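Local coordinates for protein DyP-type peroxidase (Pleurotus ostreatus PC15, PDB 6FSK) that probably uses heme b to oxidise substrates at the expense of peroxide, as a fungal dye-decolorizing peroxidase linked to Mn(II) oxidation, at residues I396-V408 against L420-Q433. The protein carries 1 engineered substitution. Numbering follows the deposited sequence.
Sequences IQESWANAPNFPV and LDGVVPGFDAIIGQ. With HEM (protoporphyrin IX containing Fe), chain C.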
ATOM      1  N   ILE A 396       5.599  -3.489   9.148  1.00  8.50           N
ATOM      2  CA  ILE A 396       4.741  -2.384   9.398  1.00  9.33           C
ATOM      3  C   ILE A 396       3.436  -2.886   9.993  1.00  8.97           C
ATOM      4  O   ILE A 396       2.933  -2.305  10.980  1.00 10.07           O
ATOM      5  CB  ILE A 396       4.427  -1.559   8.141  1.00  9.80           C
ATOM      6  CG1 ILE A 396       5.676  -0.806   7.580  1.00 10.21           C
ATOM      7  CG2 ILE A 396       3.342  -0.509   8.369  1.00 10.86           C
ATOM      8  CD1 ILE A 396       5.545  -0.355   6.132  1.00 11.31           C
ATOM      9  N   GLN A 397       2.848  -3.869   9.323  1.00  8.49           N
ATOM     10  CA  GLN A 397       1.585  -4.395   9.796  1.00  8.70           C
ATOM     11  C   GLN A 397       1.691  -4.979  11.163  1.00  9.40           C
ATOM     12  O   GLN A 397       0.917  -4.628  12.086  1.00 11.36           O
ATOM     13  CB  GLN A 397       1.069  -5.410   8.819  1.00  9.70           C
ATOM     14  CG  GLN A 397      -0.352  -5.993   9.141  1.00 10.34           C
ATOM     15  CD  GLN A 397      -1.454  -4.969   8.850  1.00 10.34           C
ATOM     16  OE1 GLN A 397      -1.571  -4.464   7.772  1.00 11.21           O
ATOM     17  NE2 GLN A 397      -2.168  -4.573   9.904  1.00 10.48           N
ATOM     18  N   GLU A 398       2.657  -5.908  11.370  1.00  9.75           N
ATOM     19  CA  GLU A 398       2.691  -6.664  12.629  1.00 10.80           C
ATOM     20  C   GLU A 398       3.292  -5.891  13.757  1.00 11.59           C
ATOM     21  O   GLU A 398       2.780  -5.923  14.900  1.00 13.15           O
ATOM     22  CB  GLU A 398       3.510  -7.928  12.433  1.00 11.93           C
ATOM     23  CG  GLU A 398       3.525  -8.821  13.649  1.00 13.66           C
ATOM     24  CD  GLU A 398       4.426 -10.025  13.612  1.00 14.52           C
ATOM     25  OE1 GLU A 398       5.348 -10.157  12.745  1.00 17.84           O
ATOM     26  OE2 GLU A 398       4.134 -10.869  14.562  1.00 17.54           O
ATOM     27  N   SER A 399       4.433  -5.277  13.501  1.00  9.76           N
ATOM     28  CA  SER A 399       5.220  -4.643  14.546  1.00 10.67           C
ATOM     29  C   SER A 399       4.829  -3.225  14.913  1.00  9.49           C
ATOM     30  O   SER A 399       5.119  -2.774  16.006  1.00  9.79           O
ATOM     31  CB  SER A 399       6.708  -4.756  14.271  1.00 12.55           C
ATOM     32  OG  SER A 399       7.163  -6.117  14.475  1.00 14.88           O
ATOM     33  N   TRP A 400       4.156  -2.511  14.024  1.00  9.38           N
ATOM     34  CA  TRP A 400       3.760  -1.124  14.227  1.00  9.10           C
ATOM     35  C   TRP A 400       2.219  -1.014  14.350  1.00  8.86           C
ATOM     36  O   TRP A 400       1.733  -0.721  15.434  1.00  9.41           O
ATOM     37  CB  TRP A 400       4.330  -0.222  13.129  1.00  9.75           C
ATOM     38  CG  TRP A 400       5.834  -0.109  13.187  1.00  9.54           C
ATOM     39  CD1 TRP A 400       6.710  -0.577  14.195  1.00  9.99           C
ATOM     40  CD2 TRP A 400       6.666   0.551  12.201  1.00 10.24           C
ATOM     41  NE1 TRP A 400       8.016  -0.230  13.858  1.00 10.81           N
ATOM     42  CE2 TRP A 400       7.998   0.493  12.681  1.00 10.29           C
ATOM     43  CE3 TRP A 400       6.399   1.156  10.959  1.00  9.91           C
ATOM     44  CZ2 TRP A 400       9.073   0.993  11.905  1.00 10.50           C
ATOM     45  CZ3 TRP A 400       7.410   1.695  10.249  1.00  9.68           C
ATOM     46  CH2 TRP A 400       8.766   1.639  10.761  1.00  9.88           C
ATOM     47  N   ALA A 401       1.482  -1.228  13.266  1.00  8.38           N
ATOM     48  CA  ALA A 401       0.017  -1.061  13.246  1.00  8.60           C
ATOM     49  C   ALA A 401      -0.694  -1.964  14.255  1.00  9.82           C
ATOM     50  O   ALA A 401      -1.619  -1.484  14.934  1.00 10.27           O
ATOM     51  CB  ALA A 401      -0.531  -1.299  11.851  1.00  9.35           C
ATOM     52  N   ASN A 402      -0.277  -3.197  14.382  1.00  9.67           N
ATOM     53  CA  ASN A 402      -0.975  -4.161  15.221  1.00  9.87           C
ATOM     54  C   ASN A 402      -0.492  -4.098  16.695  1.00 11.38           C
ATOM     55  O   ASN A 402      -0.962  -4.877  17.532  1.00 13.41           O
ATOM     56  CB  ASN A 402      -0.704  -5.591  14.738  1.00  9.46           C
ATOM     57  CG  ASN A 402      -1.309  -5.957  13.418  1.00  9.89           C
ATOM     58  OD1 ASN A 402      -2.037  -5.158  12.756  1.00 10.40           O
ATOM     59  ND2 ASN A 402      -1.114  -7.214  13.069  1.00 10.73           N
ATOM     60  N   ALA A 403       0.548  -3.299  16.976  1.00 10.83           N
ATOM     61  CA  ALA A 403       1.291  -3.326  18.263  1.00 10.95           C
ATOM     62  C   ALA A 403       0.794  -2.189  19.127  1.00 10.85           C
ATOM     63  O   ALA A 403       1.125  -1.033  18.893  1.00 10.68           O
ATOM     64  CB  ALA A 403       2.778  -3.170  18.029  1.00 10.98           C
ATOM     65  N   PRO A 404      -0.065  -2.459  20.122  1.00 11.29           N
ATOM     66  CA  PRO A 404      -0.638  -1.341  20.907  1.00 11.79           C
ATOM     67  C   PRO A 404       0.349  -0.527  21.706  1.00 10.26           C
ATOM     68  O   PRO A 404       0.093   0.598  22.038  1.00 13.29           O
ATOM     69  CB  PRO A 404      -1.691  -2.035  21.808  1.00 12.20           C
ATOM     70  CG  PRO A 404      -1.319  -3.417  21.832  1.00 12.71           C
ATOM     71  CD  PRO A 404      -0.653  -3.748  20.524  1.00 12.89           C
ATOM     72  N   ASN A 405       1.518  -1.127  21.976  1.00 10.11           N
ATOM     73  CA  ASN A 405       2.521  -0.379  22.693  1.00 11.88           C
ATOM     74  C   ASN A 405       3.481   0.399  21.824  1.00 10.45           C
ATOM     75  O   ASN A 405       4.257   1.187  22.336  1.00 11.53           O
ATOM     76  CB  ASN A 405       3.300  -1.285  23.626  1.00 12.32           C
ATOM     77  CG  ASN A 405       2.424  -1.861  24.686  1.00 15.50           C
ATOM     78  OD1 ASN A 405       1.893  -1.113  25.485  1.00 17.02           O
ATOM     79  ND2 ASN A 405       2.194  -3.123  24.616  1.00 19.54           N
ATOM     80  N   PHE A 406       3.399   0.211  20.496  1.00 11.33           N
ATOM     81  CA  PHE A 406       4.272   0.945  19.574  1.00 10.13           C
ATOM     82  C   PHE A 406       3.763   2.382  19.341  1.00 10.07           C
ATOM     83  O   PHE A 406       2.558   2.515  19.071  1.00  9.68           O
ATOM     84  CB  PHE A 406       4.398   0.204  18.222  1.00 10.21           C
ATOM     85  CG  PHE A 406       5.279   0.921  17.255  1.00  9.04           C
ATOM     86  CD1 PHE A 406       6.648   0.849  17.411  1.00 11.06           C
ATOM     87  CD2 PHE A 406       4.799   1.804  16.323  1.00  9.78           C
ATOM     88  CE1 PHE A 406       7.549   1.534  16.585  1.00 10.41           C
ATOM     89  CE2 PHE A 406       5.636   2.556  15.519  1.00 10.54           C
ATOM     90  CZ  PHE A 406       7.027   2.419  15.635  1.00  9.91           C
ATOM     91  N   PRO A 407       4.574   3.444  19.441  1.00 10.59           N
ATOM     92  CA  PRO A 407       6.020   3.441  19.433  1.00 11.76           C
ATOM     93  C   PRO A 407       6.650   3.659  20.825  1.00 13.31           C
ATOM     94  O   PRO A 407       7.860   3.818  20.926  1.00 13.23           O
ATOM     95  CB  PRO A 407       6.341   4.684  18.622  1.00 12.16           C
ATOM     96  CG  PRO A 407       5.258   5.592  18.941  1.00 13.31           C
ATOM     97  CD  PRO A 407       4.018   4.726  19.026  1.00 13.15           C
ATOM     98  N   VAL A 408       5.861   3.571  21.865  1.00 11.47           N
ATOM     99  CA  VAL A 408       6.387   3.755  23.218  1.00 12.82           C
ATOM    100  C   VAL A 408       7.407   2.665  23.551  1.00 13.43           C
ATOM    101  O   VAL A 408       8.481   2.914  24.145  1.00 15.01           O
ATOM    102  CB  VAL A 408       5.222   3.850  24.276  1.00 11.81           C
ATOM    103  CG1 VAL A 408       5.824   3.780  25.688  1.00 13.88           C
ATOM    104  CG2 VAL A 408       4.448   5.149  24.064  1.00 12.96           C
ATOM    105  N   LEU A 420       6.335   9.179  29.191  1.00 16.08           N
ATOM    106  CA  LEU A 420       5.663   8.046  28.507  1.00 17.11           C
ATOM    107  C   LEU A 420       5.204   6.978  29.498  1.00 18.10           C
ATOM    108  O   LEU A 420       4.686   5.949  29.090  1.00 17.68           O
ATOM    109  CB  LEU A 420       6.491   7.451  27.436  1.00 16.10           C
ATOM    110  CG  LEU A 420       6.778   8.416  26.262  1.00 15.25           C
ATOM    111  CD1 LEU A 420       7.713   7.777  25.287  1.00 14.96           C
ATOM    112  CD2 LEU A 420       5.497   8.878  25.574  1.00 14.03           C
ATOM    113  N   ASP A 421       5.374   7.198  30.817  1.00 20.27           N
ATOM    114  CA  ASP A 421       4.908   6.165  31.738  1.00 21.29           C
ATOM    115  C   ASP A 421       3.391   5.961  31.601  1.00 18.04           C
ATOM    116  O   ASP A 421       2.645   6.893  31.610  1.00 20.98           O
ATOM    117  CB  ASP A 421       5.174   6.591  33.206  1.00 26.49           C
ATOM    118  CG  ASP A 421       6.625   6.610  33.563  1.00 31.23           C
ATOM    119  OD1 ASP A 421       7.465   5.948  32.924  1.00 33.83           O
ATOM    120  OD2 ASP A 421       6.950   7.328  34.570  1.00 43.65           O
ATOM    121  N   GLY A 422       3.001   4.709  31.472  1.00 19.07           N
ATOM    122  CA  GLY A 422       1.623   4.339  31.341  1.00 18.88           C
ATOM    123  C   GLY A 422       1.011   4.603  29.960  1.00 18.42           C
ATOM    124  O   GLY A 422      -0.196   4.332  29.755  1.00 19.20           O
ATOM    125  N   VAL A 423       1.783   5.192  29.037  1.00 16.60           N
ATOM    126  CA  VAL A 423       1.141   5.552  27.743  1.00 13.16           C
ATOM    127  C   VAL A 423       1.124   4.295  26.843  1.00 13.17           C
ATOM    128  O   VAL A 423       2.183   3.646  26.593  1.00 14.69           O
ATOM    129  CB  VAL A 423       1.938   6.669  27.026  1.00 14.06           C
ATOM    130  CG1 VAL A 423       1.364   6.925  25.645  1.00 13.67           C
ATOM    131  CG2 VAL A 423       1.949   7.907  27.836  1.00 13.55           C
ATOM    132  N   VAL A 424      -0.056   3.978  26.344  1.00 12.11           N
ATOM    133  CA  VAL A 424      -0.352   2.826  25.536  1.00 12.96           C
ATOM    134  C   VAL A 424      -1.075   3.391  24.275  1.00 12.58           C
ATOM    135  O   VAL A 424      -2.251   3.664  24.318  1.00 13.19           O
ATOM    136  CB  VAL A 424      -1.249   1.746  26.244  1.00 13.65           C
ATOM    137  CG1 VAL A 424      -1.414   0.559  25.298  1.00 14.17           C
ATOM    138  CG2 VAL A 424      -0.562   1.293  27.548  1.00 14.96           C
ATOM    139  N   PRO A 425      -0.299   3.625  23.184  1.00 11.77           N
ATOM    140  CA  PRO A 425      -0.918   4.272  22.043  1.00 12.27           C
ATOM    141  C   PRO A 425      -2.163   3.574  21.517  1.00 11.94           C
ATOM    142  O   PRO A 425      -3.102   4.225  21.108  1.00 11.65           O
ATOM    143  CB  PRO A 425       0.186   4.220  20.976  1.00 10.78           C
ATOM    144  CG  PRO A 425       1.422   4.457  21.854  1.00 11.54           C
ATOM    145  CD  PRO A 425       1.167   3.508  22.989  1.00 11.60           C
ATOM    146  N   GLY A 426      -2.151   2.259  21.534  1.00 10.58           N
ATOM    147  CA  GLY A 426      -3.181   1.452  20.940  1.00  9.95           C
ATOM    148  C   GLY A 426      -2.958   1.143  19.486  1.00 10.51           C
ATOM    149  O   GLY A 426      -1.830   1.239  18.968  1.00 10.82           O
ATOM    150  N   PHE A 427      -3.988   0.602  18.900  1.00 10.17           N
ATOM    151  CA  PHE A 427      -3.952   0.160  17.521  1.00  9.58           C
ATOM    152  C   PHE A 427      -4.053   1.322  16.524  1.00  9.94           C
ATOM    153  O   PHE A 427      -4.738   2.328  16.758  1.00 11.57           O
ATOM    154  CB  PHE A 427      -5.117  -0.859  17.205  1.00  9.27           C
ATOM    155  CG  PHE A 427      -4.891  -2.201  17.823  1.00 10.21           C
ATOM    156  CD1 PHE A 427      -5.113  -2.379  19.164  1.00 11.21           C
ATOM    157  CD2 PHE A 427      -4.395  -3.236  17.105  1.00 11.27           C
ATOM    158  CE1 PHE A 427      -4.887  -3.614  19.779  1.00 12.29           C
ATOM    159  CE2 PHE A 427      -4.146  -4.471  17.704  1.00 12.62           C
ATOM    160  CZ  PHE A 427      -4.398  -4.641  19.052  1.00 12.80           C
ATOM    161  N   ASP A 428      -3.435   1.109  15.361  1.00  9.89           N
ATOM    162  CA  ASP A 428      -3.754   1.880  14.181  1.00  9.92           C
ATOM    163  C   ASP A 428      -5.234   1.578  13.895  1.00  9.24           C
ATOM    164  O   ASP A 428      -5.624   0.398  13.773  1.00  9.99           O
ATOM    165  CB  ASP A 428      -2.888   1.387  13.053  1.00  9.78           C
ATOM    166  CG  ASP A 428      -3.151   2.060  11.758  1.00 11.97           C
ATOM    167  OD1 ASP A 428      -4.343   2.227  11.330  1.00 12.03           O
ATOM    168  OD2 ASP A 428      -2.139   2.419  11.044  1.00 11.18           O
ATOM    169  N   ALA A 429      -6.094   2.596  13.921  1.00 10.09           N
ATOM    170  CA  ALA A 429      -7.527   2.342  13.809  1.00 10.89           C
ATOM    171  C   ALA A 429      -7.985   2.185  12.400  1.00 12.05           C
ATOM    172  O   ALA A 429      -9.133   1.834  12.137  1.00 15.59           O
ATOM    173  CB  ALA A 429      -8.299   3.469  14.505  1.00 10.52           C
ATOM    174  N   ILE A 430      -7.112   2.393  11.459  1.00 10.46           N
ATOM    175  CA  ILE A 430      -7.471   2.149  10.055  1.00 10.78           C
ATOM    176  C   ILE A 430      -7.146   0.703   9.666  1.00 10.37           C
ATOM    177  O   ILE A 430      -7.974  -0.028   9.182  1.00 11.39           O
ATOM    178  CB  ILE A 430      -6.768   3.154   9.105  1.00 10.42           C
ATOM    179  CG1 ILE A 430      -7.084   4.566   9.500  1.00 12.13           C
ATOM    180  CG2 ILE A 430      -7.097   2.862   7.656  1.00 11.00           C
ATOM    181  CD1 ILE A 430      -8.523   4.974   9.363  1.00 14.03           C
ATOM    182  N   ILE A 431      -5.922   0.283   9.911  1.00  9.96           N
ATOM    183  CA  ILE A 431      -5.438  -1.030   9.492  1.00  9.29           C
ATOM    184  C   ILE A 431      -5.003  -1.984  10.598  1.00 10.10           C
ATOM    185  O   ILE A 431      -4.712  -3.136  10.332  1.00  9.20           O
ATOM    186  CB  ILE A 431      -4.257  -0.946   8.448  1.00 10.44           C
ATOM    187  CG1 ILE A 431      -3.017  -0.271   9.069  1.00 10.80           C
ATOM    188  CG2 ILE A 431      -4.629  -0.189   7.218  1.00 12.53           C
ATOM    189  CD1 ILE A 431      -1.713  -0.542   8.404  1.00 10.90           C
ATOM    190  N   GLY A 432      -4.910  -1.499  11.832  1.00  8.27           N
ATOM    191  CA  GLY A 432      -4.398  -2.422  12.898  1.00  9.65           C
ATOM    192  C   GLY A 432      -5.302  -3.604  13.151  1.00 10.02           C
ATOM    193  O   GLY A 432      -6.556  -3.403  13.185  1.00 11.14           O
ATOM    194  N   GLN A 433      -4.764  -4.810  13.256  1.00  9.43           N
ATOM    195  CA  GLN A 433      -5.555  -6.007  13.449  1.00 10.55           C
ATOM    196  C   GLN A 433      -5.101  -6.688  14.693  1.00 11.03           C
ATOM    197  O   GLN A 433      -3.878  -6.686  15.030  1.00 11.01           O
ATOM    198  CB  GLN A 433      -5.350  -6.968  12.269  1.00 10.75           C
ATOM    199  CG  GLN A 433      -5.882  -6.399  10.987  1.00 10.61           C
ATOM    200  CD  GLN A 433      -6.003  -7.406   9.844  1.00 12.30           C
ATOM    201  OE1 GLN A 433      -7.133  -7.666   9.354  1.00 16.12           O
ATOM    202  NE2 GLN A 433      -4.885  -7.990   9.459  1.00 11.40           N
TER
HETATM  203  CHA HEM C 501      -0.583   6.821   4.269  1.00  9.86           C
HETATM  204  CHB HEM C 501      -5.196   5.449   3.981  1.00  8.76           C
HETATM  205  CHC HEM C 501      -3.770   0.854   4.136  1.00  8.84           C
HETATM  206  CHD HEM C 501       0.841   2.215   4.740  1.00  8.61           C
HETATM  207  C1A HEM C 501      -1.974   6.890   4.166  1.00  9.30           C
HETATM  208  C2A HEM C 501      -2.754   8.083   4.063  1.00  9.75           C
HETATM  209  C3A HEM C 501      -4.034   7.707   3.934  1.00  9.96           C
HETATM  210  C4A HEM C 501      -4.050   6.280   4.039  1.00  9.12           C
HETATM  211  CMA HEM C 501      -5.223   8.602   3.857  1.00 10.35           C
HETATM  212  CAA HEM C 501      -2.199   9.497   4.127  1.00  9.79           C
HETATM  213  CBA HEM C 501      -1.849  10.180   2.811  1.00 11.28           C
HETATM  214  CGA HEM C 501      -0.641   9.580   2.142  1.00 12.05           C
HETATM  215  O1A HEM C 501       0.491   9.821   2.567  1.00 12.34           O
HETATM  216  O2A HEM C 501      -0.830   8.858   1.130  1.00 13.22           O
HETATM  217  C1B HEM C 501      -5.251   4.053   4.003  1.00 10.33           C
HETATM  218  C2B HEM C 501      -6.389   3.266   3.855  1.00 10.51           C
HETATM  219  C3B HEM C 501      -6.031   1.955   3.858  1.00  8.52           C
HETATM  220  C4B HEM C 501      -4.574   1.974   4.051  1.00  8.47           C
HETATM  221  CMB HEM C 501      -7.806   3.772   3.752  1.00 11.73           C
HETATM  222  CAB HEM C 501      -6.788   0.687   3.762  1.00  9.00           C
HETATM  223  CBB HEM C 501      -7.988   0.606   3.228  1.00  8.64           C
HETATM  224  C1C HEM C 501      -2.438   0.754   4.396  1.00  8.59           C
HETATM  225  C2C HEM C 501      -1.653  -0.388   4.611  1.00  9.24           C
HETATM  226  C3C HEM C 501      -0.351  -0.033   4.812  1.00  9.19           C
HETATM  227  C4C HEM C 501      -0.305   1.400   4.649  1.00  7.88           C
HETATM  228  CMC HEM C 501      -2.199  -1.790   4.583  1.00 10.22           C
HETATM  229  CAC HEM C 501       0.869  -0.809   5.165  1.00  8.70           C
HETATM  230  CBC HEM C 501       0.845  -1.975   5.842  1.00  9.94           C
HETATM  231  C1D HEM C 501       0.808   3.604   4.590  1.00  8.40           C
HETATM  232  C2D HEM C 501       2.085   4.380   4.519  1.00  8.41           C
HETATM  233  C3D HEM C 501       1.658   5.688   4.338  1.00  8.91           C
HETATM  234  C4D HEM C 501       0.206   5.650   4.381  1.00  9.28           C
HETATM  235  CMD HEM C 501       3.474   3.885   4.568  1.00  8.16           C
HETATM  236  CAD HEM C 501       2.514   6.947   4.260  1.00  9.28           C
HETATM  237  CBD HEM C 501       2.870   7.503   5.603  1.00  9.78           C
HETATM  238  CGD HEM C 501       3.823   8.667   5.489  1.00  9.52           C
HETATM  239  O1D HEM C 501       3.454   9.681   6.131  1.00 10.65           O
HETATM  240  O2D HEM C 501       4.778   8.611   4.742  1.00 11.04           O
HETATM  241  NA  HEM C 501      -2.782   5.756   4.261  1.00  9.36           N
HETATM  242  NB  HEM C 501      -4.166   3.267   4.204  1.00  8.58           N
HETATM  243  NC  HEM C 501      -1.590   1.876   4.556  1.00  8.57           N
HETATM  244  ND  HEM C 501      -0.255   4.409   4.580  1.00  8.41           N
HETATM  245 FE   HEM C 501      -2.200   3.847   4.479  1.00  9.01          FE
HETATM  246  O   HOH W   1       3.172   1.148  26.112  1.00 23.86           O
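Q397 reaches across to I431 beside the heme. Its CB leaves the helix with CG anti to the backbone N (chi1 -176°), and the chain bends at chi2 to bring the amide against the loop. CD lies 4.0 Å from I431 O. OE1 faces apolar neighbours, I431 CD1 and the vinyl carbon CBC of the heme. NE2 makes two bonds, both close to the plane of its own amide. One goes to I431 O at 3.0 Å, with the nitrogen above that carbonyl plane. The other goes to N402 OD1 in the same segment. Q433 N meets N402 OD1 at 2.8 Å from the opposite face of the N402 amide, so two donors grip this oxygen. An alanine in place of Q397 would probably leave I431 O without this donor and N402 OD1 with one grip fewer, and open a gap beside the heme vinyl.

I431 CG2 touches the meso carbon CHC of the heme at 3.4 Å, while its CD1 packs on A401 CB. D428 N donates to A401 O at 3.2 Å. D428 OD1 accepts from I430 N, an Asx turn, and also from I431 N, which makes an Asx motif. OD2 bonds ND1 of H329, the axial heme ligand. This Asp-His pair is the proximal arrangement familiar from heme peroxidases.

Farther from the heme, G426 N bonds P404 O at 2.8 Å. P404 CD lies over one face of the F427 ring, and V408 CG2 fits against V423 CG1 and P425 CG. A water joins N405 OD1 to V423 O. The contact thus lays the loop between helix 408-412 and strand 441-443 against helix 393-401 and the turn that follows it, as far as V408, with helix 102-109 against Q397 and helix 329-333 against I431 and D428.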